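Local coordinates for protein histidine kinase (Synechocystis sp., PDB 5DFY) that senses light through a bound phycocyanobilin in this photochromic GAF domain and, as a whole protein, probably autophosphorylates on histidine as a two-component kinase, at residues 166-171 / 175-180. Sequence-based numbering, arbitrary orientation.
With CYC (phycocyanobilin), chain B.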
loop_
_atom_site.group_PDB
_atom_site.type_symbol
_atom_site.label_atom_id
_atom_site.label_comp_id
_atom_site.label_asym_id
_atom_site.label_seq_id
_atom_site.Cartn_x
_atom_site.Cartn_y
_atom_site.Cartn_z
ATOM N N LEU A 166 5.305 2.976 14.721
ATOM C CA LEU A 166 4.633 4.117 15.349
ATOM C C LEU A 166 4.399 3.760 16.810
ATOM O O LEU A 166 3.724 2.784 17.108
ATOM C CB LEU A 166 3.312 4.417 14.632
ATOM C CG LEU A 166 2.479 5.573 15.195
ATOM C CD1 LEU A 166 3.216 6.888 15.141
ATOM C CD2 LEU A 166 1.192 5.681 14.408
ATOM N N GLY A 167 5.023 4.512 17.721
ATOM C CA GLY A 167 4.922 4.231 19.143
ATOM C C GLY A 167 4.218 5.317 19.928
ATOM O O GLY A 167 4.415 6.492 19.673
ATOM N N ALA A 168 3.401 4.891 20.876
ATOM C CA ALA A 168 2.749 5.759 21.847
ATOM C C ALA A 168 3.251 5.363 23.247
ATOM O O ALA A 168 3.306 4.179 23.583
ATOM C CB ALA A 168 1.257 5.637 21.752
ATOM N N TYR A 169 3.610 6.366 24.053
ATOM C CA TYR A 169 4.331 6.139 25.311
ATOM C C TYR A 169 3.718 6.905 26.453
ATOM O O TYR A 169 3.310 8.051 26.293
ATOM C CB TYR A 169 5.798 6.548 25.167
ATOM C CG TYR A 169 6.443 5.896 23.970
ATOM C CD1 TYR A 169 6.943 4.610 24.054
ATOM C CD2 TYR A 169 6.491 6.541 22.749
ATOM C CE1 TYR A 169 7.512 3.988 22.943
ATOM C CE2 TYR A 169 7.058 5.941 21.646
ATOM C CZ TYR A 169 7.568 4.665 21.753
ATOM O OH TYR A 169 8.111 4.079 20.631
ATOM N N GLN A 170 3.647 6.240 27.605
ATOM C CA GLN A 170 3.324 6.894 28.866
ATOM C C GLN A 170 4.607 6.963 29.655
ATOM O O GLN A 170 5.309 5.972 29.778
ATOM C CB GLN A 170 2.235 6.131 29.635
ATOM C CG GLN A 170 1.277 7.022 30.406
ATOM C CD GLN A 170 0.306 7.767 29.505
ATOM O OE1 GLN A 170 0.185 7.463 28.322
ATOM N NE2 GLN A 170 -0.392 8.738 30.058
ATOM N N ASN A 171 4.893 8.137 30.208
ATOM C CA ASN A 171 6.198 8.421 30.797
ATOM C C ASN A 171 6.270 8.356 32.310
ATOM O O ASN A 171 7.333 8.064 32.853
ATOM C CB ASN A 171 6.656 9.807 30.393
ATOM C CG ASN A 171 7.142 9.876 28.976
ATOM O OD1 ASN A 171 6.688 9.123 28.112
ATOM N ND2 ASN A 171 8.084 10.764 28.727
ATOM N N ARG A 175 0.137 2.123 32.423
ATOM C CA ARG A 175 -1.087 2.361 31.705
ATOM C C ARG A 175 -1.609 1.057 31.169
ATOM O O ARG A 175 -0.912 0.394 30.402
ATOM C CB ARG A 175 -0.864 3.328 30.545
ATOM C CG ARG A 175 -2.104 3.587 29.748
ATOM C CD ARG A 175 -1.900 4.730 28.792
ATOM N NE ARG A 175 -3.116 4.965 28.041
ATOM C CZ ARG A 175 -3.370 6.035 27.317
ATOM N NH1 ARG A 175 -2.472 7.002 27.214
ATOM N NH2 ARG A 175 -4.526 6.139 26.684
ATOM N N HIS A 176 -2.843 0.723 31.513
ATOM C CA HIS A 176 -3.471 -0.450 30.920
ATOM C C HIS A 176 -4.066 -0.064 29.580
ATOM O O HIS A 176 -5.070 0.638 29.536
ATOM C CB HIS A 176 -4.556 -1.025 31.813
ATOM C CG HIS A 176 -5.239 -2.216 31.211
ATOM N ND1 HIS A 176 -6.609 -2.374 31.204
ATOM C CD2 HIS A 176 -4.733 -3.296 30.569
ATOM C CE1 HIS A 176 -6.916 -3.510 30.601
ATOM N NE2 HIS A 176 -5.796 -4.086 30.202
ATOM N N TRP A 177 -3.430 -0.514 28.498
ATOM C CA TRP A 177 -3.886 -0.196 27.160
ATOM C C TRP A 177 -5.136 -0.995 26.814
ATOM O O TRP A 177 -5.145 -2.210 26.968
ATOM C CB TRP A 177 -2.794 -0.489 26.146
ATOM C CG TRP A 177 -1.493 0.246 26.397
ATOM C CD1 TRP A 177 -0.362 -0.263 26.970
ATOM C CD2 TRP A 177 -1.196 1.605 26.066
ATOM N NE1 TRP A 177 0.624 0.692 27.003
ATOM C CE2 TRP A 177 0.132 1.848 26.453
ATOM C CE3 TRP A 177 -1.927 2.645 25.475
ATOM C CZ2 TRP A 177 0.743 3.082 26.279
ATOM C CZ3 TRP A 177 -1.316 3.862 25.307
ATOM C CH2 TRP A 177 0.006 4.069 25.692
ATOM N N GLN A 178 -6.181 -0.304 26.362
ATOM C CA GLN A 178 -7.446 -0.944 26.033
ATOM C C GLN A 178 -7.370 -1.523 24.629
ATOM O O GLN A 178 -6.691 -0.984 23.771
ATOM C CB GLN A 178 -8.604 0.043 26.120
ATOM C CG GLN A 178 -8.807 0.711 27.488
ATOM C CD GLN A 178 -8.934 -0.286 28.649
ATOM O OE1 GLN A 178 -8.310 -0.114 29.701
ATOM N NE2 GLN A 178 -9.748 -1.324 28.462
ATOM N N ALA A 179 -8.077 -2.626 24.408
ATOM C CA ALA A 179 -8.091 -3.278 23.104
ATOM C C ALA A 179 -8.460 -2.292 22.001
ATOM O O ALA A 179 -7.932 -2.361 20.891
ATOM C CB ALA A 179 -9.054 -4.455 23.109
ATOM N N ARG A 180 -9.367 -1.373 22.314
ATOM C CA ARG A 180 -9.807 -0.370 21.352
ATOM C C ARG A 180 -8.655 0.544 20.948
ATOM O O ARG A 180 -8.464 0.833 19.766
ATOM C CB ARG A 180 -10.958 0.457 21.928
ATOM C CG ARG A 180 -11.238 1.744 21.169
ATOM C CD ARG A 180 -12.245 2.611 21.906
ATOM N NE ARG A 180 -11.769 2.993 23.233
ATOM C CZ ARG A 180 -11.136 4.130 23.501
ATOM N NH1 ARG A 180 -10.899 5.004 22.533
ATOM N NH2 ARG A 180 -10.740 4.394 24.739
HETATM C CHA CYC B . 12.300 -6.410 21.874
HETATM N NA CYC B . 12.636 -3.989 21.182
HETATM C C1A CYC B . 11.888 -5.242 21.358
HETATM C C2A CYC B . 10.499 -4.980 20.852
HETATM C C3A CYC B . 10.415 -3.614 20.391
HETATM C C4A CYC B . 11.735 -3.001 20.608
HETATM C CMA CYC B . 9.183 -2.983 19.795
HETATM C CAA CYC B . 9.413 -6.039 20.779
HETATM C CBA CYC B . 9.773 -6.777 19.471
HETATM C CGA CYC B . 8.924 -7.998 19.119
HETATM O O1A CYC B . 8.191 -8.505 19.997
HETATM O O2A CYC B . 8.967 -8.528 17.955
HETATM C CHB CYC B . 12.239 -1.643 20.262
HETATM N NB CYC B . 10.203 -0.322 20.899
HETATM C C1B CYC B . 11.485 -0.559 20.180
HETATM C C2B CYC B . 11.796 0.634 19.384
HETATM C C3B CYC B . 10.783 1.582 19.583
HETATM C C4B CYC B . 9.783 1.050 20.534
HETATM C CMB CYC B . 13.027 0.757 18.512
HETATM C CAB CYC B . 10.699 2.965 18.949
HETATM C CBB CYC B . 9.527 3.025 17.980
HETATM O OB CYC B . 8.775 1.564 20.959
HETATM N NC CYC B . 16.968 -3.689 22.857
HETATM C C1C CYC B . 17.720 -2.754 23.159
HETATM C C2C CYC B . 19.239 -3.386 23.659
HETATM C C3C CYC B . 19.294 -4.580 23.132
HETATM C C4C CYC B . 17.739 -5.020 23.051
HETATM C CMC CYC B . 20.397 -2.391 23.285
HETATM C CAC CYC B . 20.163 -5.717 23.908
HETATM C CBC CYC B . 21.631 -5.420 23.704
HETATM O OC CYC B . 17.464 -1.567 23.119
HETATM C CHD CYC B . 17.281 -6.281 23.028
HETATM N ND CYC B . 14.843 -5.881 22.293
HETATM C C1D CYC B . 15.842 -6.639 22.841
HETATM C C2D CYC B . 15.335 -7.845 23.231
HETATM C C3D CYC B . 14.016 -7.855 22.916
HETATM C C4D CYC B . 13.714 -6.630 22.329
HETATM C CMD CYC B . 16.170 -8.943 23.875
HETATM C CAD CYC B . 13.049 -8.987 23.155
HETATM C CBD CYC B . 12.230 -8.738 24.405
HETATM C CGD CYC B . 13.131 -8.778 25.627
HETATM O O1D CYC B . 13.400 -7.729 26.272
HETATM O O2D CYC B . 13.636 -9.868 26.015
#
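R175 NH1 donates a 2.9 Å hydrogen bond to Q170 OE1, with an N-H···O angle of 158°. It ties the end of the central strand 161-170 of a GAF-domain antiparallel sheet to the loop that leads into helix 179-203. The acceptor lies at the guanidinium edge, almost exactly in its plane. NH1 stands 42° above the carbonyl plane rather than on a lone pair, and the amide and guanidinium planes are turned nearly perpendicular to each other. The arginine reaches the amide with an extended chain, CG anti to the backbone N (chi1 179°), and the glutamine meets it with a chain bent at chi2. Alongside the bond, R175 CD passes 3.5 Å from Q170 OE1. The other terminal nitrogen, NH2, hydrogen-bonds to the carbonyl oxygen of L66 and forms a salt bridge with E181, so strand, helix 50-66 and helix 179-203 all meet at this one group. Replacing R175 by alanine would remove the guanidinium, and is likely to leave Q170 OE1, L66 O and the E181 carboxylate without this donor and to uncover part of the W177 indole. That indole lies against the arginine, with W177 CZ3 3.4 Å above the guanidinium plane, toward its rim. Its NE1 is hydrogen-bonded to the carbonyl oxygen of V127, on the outermost strand of this chain's sheet, 125-127, which helps fix the ring's rotation. The six-membered end then reaches the strand obliquely, W177 CZ2 standing 3.9 Å from A168 O, while W177 CH2 comes within 4.4 Å of A168 CB. A168 also packs on L185 of helix 179-203. The side chain of Y169 leaves the strand away from segment 175-180, and its OH donates a 2.6 Å hydrogen bond to phycocyanobilin OB, which lies at the phenol edge, in the plane of the ring.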